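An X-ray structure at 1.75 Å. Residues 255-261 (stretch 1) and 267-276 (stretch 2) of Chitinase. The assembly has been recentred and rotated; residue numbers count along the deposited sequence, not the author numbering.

Stretch 1 (255-261) WAETGGY
Stretch 2 (267-276) KRVASGGFYS

Tyr261 and Val269 form an antiparallel, hydrogen-bonded bridge, CA to CA 5.4 Å. Val269 N donates to Tyr261 O at 2.7 Å, nearly straight at 173°. Tyr261 N donates to Val269 O at 3.2 Å. Both residues are extended, with phi/psi of -155/158 and -94/119.

Arg268 reaches back along stretch 1 with chi1 to chi3 all t and chi4 at -81°. Its NE (2.8 Å) and NH2 (3.1 Å) both donate to Ala256 O, which lies at the guanidinium edge. Gly260 CA lies over one guanidinium face. Water 1 accepts from Arg268 NH2 and Gly259 N, each at 2.9 Å, and donates to Trp255 O at 2.7 Å.

Beyond the bridge, Gly272 N donates to Gly259 O at 2.9 Å and Phe274 N to Thr258 O at 2.8 Å. Here Gly259 CA and Gly273 CA are 3.9 Å apart. Gly273 (47/-128) has positive phi, and a CB would lie 2.0 Å from Thr258 O. Gly260 is extended (179/-167); its CB would lie 2.4 Å from Val269 O.

Packing completes the contact. Val269 (chi1 t) places CB over the Tyr261 ring (chi1 p, chi2 86°), 4.0 Å from its centroid. Thr258 CG2 (chi1 m) meets Tyr275 CE2 (chi1 m) at 3.8 Å.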

# COMPACT_ATOMS: atom_id res chain seq x y z
N TRP A 255 4.65 10.00 -4.80
CA TRP A 255 4.22 10.39 -6.14
C TRP A 255 5.21 11.36 -6.80
O TRP A 255 5.56 11.19 -7.96
CB TRP A 255 2.82 11.02 -6.09
CG TRP A 255 2.19 11.32 -7.45
CD1 TRP A 255 1.81 12.55 -7.91
CD2 TRP A 255 1.86 10.38 -8.48
NE1 TRP A 255 1.28 12.44 -9.17
CE2 TRP A 255 1.29 11.12 -9.55
CE3 TRP A 255 1.99 9.00 -8.62
CZ2 TRP A 255 0.85 10.51 -10.73
CZ3 TRP A 255 1.56 8.39 -9.80
CH2 TRP A 255 1.00 9.16 -10.83
N ALA A 256 5.67 12.34 -6.04
CA ALA A 256 6.54 13.39 -6.59
C ALA A 256 8.00 12.97 -6.72
O ALA A 256 8.71 13.44 -7.62
CB ALA A 256 6.45 14.66 -5.72
N GLU A 257 8.47 12.10 -5.83
CA GLU A 257 9.90 11.79 -5.83
C GLU A 257 10.22 10.31 -6.07
O GLU A 257 11.30 9.83 -5.71
CB GLU A 257 10.53 12.26 -4.52
CG GLU A 257 10.51 13.78 -4.37
CD GLU A 257 11.37 14.29 -3.22
OE1 GLU A 257 10.97 14.11 -2.05
OE2 GLU A 257 12.45 14.87 -3.48
N THR A 258 9.30 9.60 -6.70
CA THR A 258 9.64 8.27 -7.21
C THR A 258 10.64 8.38 -8.36
O THR A 258 11.57 7.57 -8.46
CB THR A 258 8.37 7.51 -7.68
OG1 THR A 258 7.73 6.92 -6.54
CG2 THR A 258 8.73 6.41 -8.66
N GLY A 259 10.48 9.39 -9.20
CA GLY A 259 11.29 9.50 -10.41
C GLY A 259 12.21 10.70 -10.47
O GLY A 259 12.72 11.04 -11.53
N GLY A 260 12.43 11.35 -9.34
CA GLY A 260 13.28 12.53 -9.31
C GLY A 260 13.35 13.07 -7.90
O GLY A 260 12.93 12.40 -6.97
N TYR A 261 13.86 14.28 -7.74
CA TYR A 261 13.97 14.89 -6.42
C TYR A 261 14.00 16.40 -6.54
O TYR A 261 14.32 16.94 -7.59
CB TYR A 261 15.22 14.38 -5.68
CG TYR A 261 16.51 14.55 -6.45
CD1 TYR A 261 17.24 15.73 -6.38
CD2 TYR A 261 17.01 13.51 -7.22
CE1 TYR A 261 18.43 15.87 -7.08
CE2 TYR A 261 18.19 13.64 -7.92
CZ TYR A 261 18.89 14.82 -7.85
OH TYR A 261 20.07 14.94 -8.55
N LYS A 267 12.84 23.41 -7.27
CA LYS A 267 12.70 22.85 -8.61
C LYS A 267 12.95 21.34 -8.61
O LYS A 267 13.79 20.84 -7.85
CB LYS A 267 13.67 23.52 -9.59
CG LYS A 267 13.42 25.00 -9.83
CD LYS A 267 14.38 25.54 -10.87
CE LYS A 267 14.22 27.05 -11.08
NZ LYS A 267 14.63 27.84 -9.89
N ARG A 268 12.23 20.62 -9.45
CA ARG A 268 12.38 19.16 -9.51
C ARG A 268 13.43 18.74 -10.53
O ARG A 268 13.41 19.20 -11.68
CB ARG A 268 11.04 18.51 -9.83
CG ARG A 268 11.01 16.99 -9.68
CD ARG A 268 9.60 16.50 -9.96
NE ARG A 268 9.45 15.05 -9.83
CZ ARG A 268 9.80 14.18 -10.77
NH1 ARG A 268 10.33 14.61 -11.91
NH2 ARG A 268 9.61 12.88 -10.56
N VAL A 269 14.34 17.87 -10.11
CA VAL A 269 15.37 17.31 -10.98
C VAL A 269 14.86 15.97 -11.53
O VAL A 269 14.59 15.05 -10.75
CB VAL A 269 16.71 17.10 -10.24
CG1 VAL A 269 17.75 16.49 -11.16
CG2 VAL A 269 17.22 18.41 -9.66
N ALA A 270 14.72 15.86 -12.85
CA ALA A 270 14.17 14.65 -13.46
C ALA A 270 15.26 13.61 -13.66
O ALA A 270 15.69 13.35 -14.78
CB ALA A 270 13.48 14.98 -14.79
N SER A 271 15.70 13.02 -12.56
CA SER A 271 16.83 12.10 -12.54
C SER A 271 16.48 10.67 -12.94
O SER A 271 17.34 9.90 -13.37
CB SER A 271 17.46 12.10 -11.14
OG SER A 271 16.54 11.54 -10.21
N GLY A 272 15.22 10.29 -12.75
CA GLY A 272 14.78 8.93 -13.04
C GLY A 272 14.44 8.15 -11.78
O GLY A 272 13.66 7.19 -11.83
N GLY A 273 15.02 8.54 -10.65
CA GLY A 273 14.74 7.91 -9.37
C GLY A 273 14.74 6.40 -9.38
O GLY A 273 15.70 5.77 -9.84
N PHE A 274 13.67 5.80 -8.87
CA PHE A 274 13.53 4.35 -8.85
C PHE A 274 13.61 3.71 -10.24
O PHE A 274 14.09 2.59 -10.38
CB PHE A 274 12.18 3.96 -8.21
CG PHE A 274 12.21 3.88 -6.71
CD1 PHE A 274 12.84 2.81 -6.08
CD2 PHE A 274 11.58 4.83 -5.93
CE1 PHE A 274 12.86 2.72 -4.69
CE2 PHE A 274 11.59 4.73 -4.54
CZ PHE A 274 12.23 3.68 -3.93
N TYR A 275 13.10 4.39 -11.26
CA TYR A 275 13.08 3.79 -12.59
C TYR A 275 14.49 3.52 -13.10
O TYR A 275 14.79 2.42 -13.59
CB TYR A 275 12.33 4.68 -13.58
CG TYR A 275 10.86 4.86 -13.24
CD1 TYR A 275 9.95 3.82 -13.44
CD2 TYR A 275 10.39 6.07 -12.74
CE1 TYR A 275 8.61 3.98 -13.13
CE2 TYR A 275 9.05 6.24 -12.44
CZ TYR A 275 8.17 5.20 -12.64
OH TYR A 275 6.83 5.36 -12.35
N SER A 276 15.36 4.52 -12.99
CA SER A 276 16.71 4.40 -13.52
C SER A 276 17.59 3.60 -12.55
O SER A 276 18.54 2.96 -12.97
CB SER A 276 17.30 5.78 -13.82
OG SER A 276 17.11 6.66 -12.72
O HOH W 1 7.96 10.83 -9.23
O HOH W 2 11.42 12.47 -13.69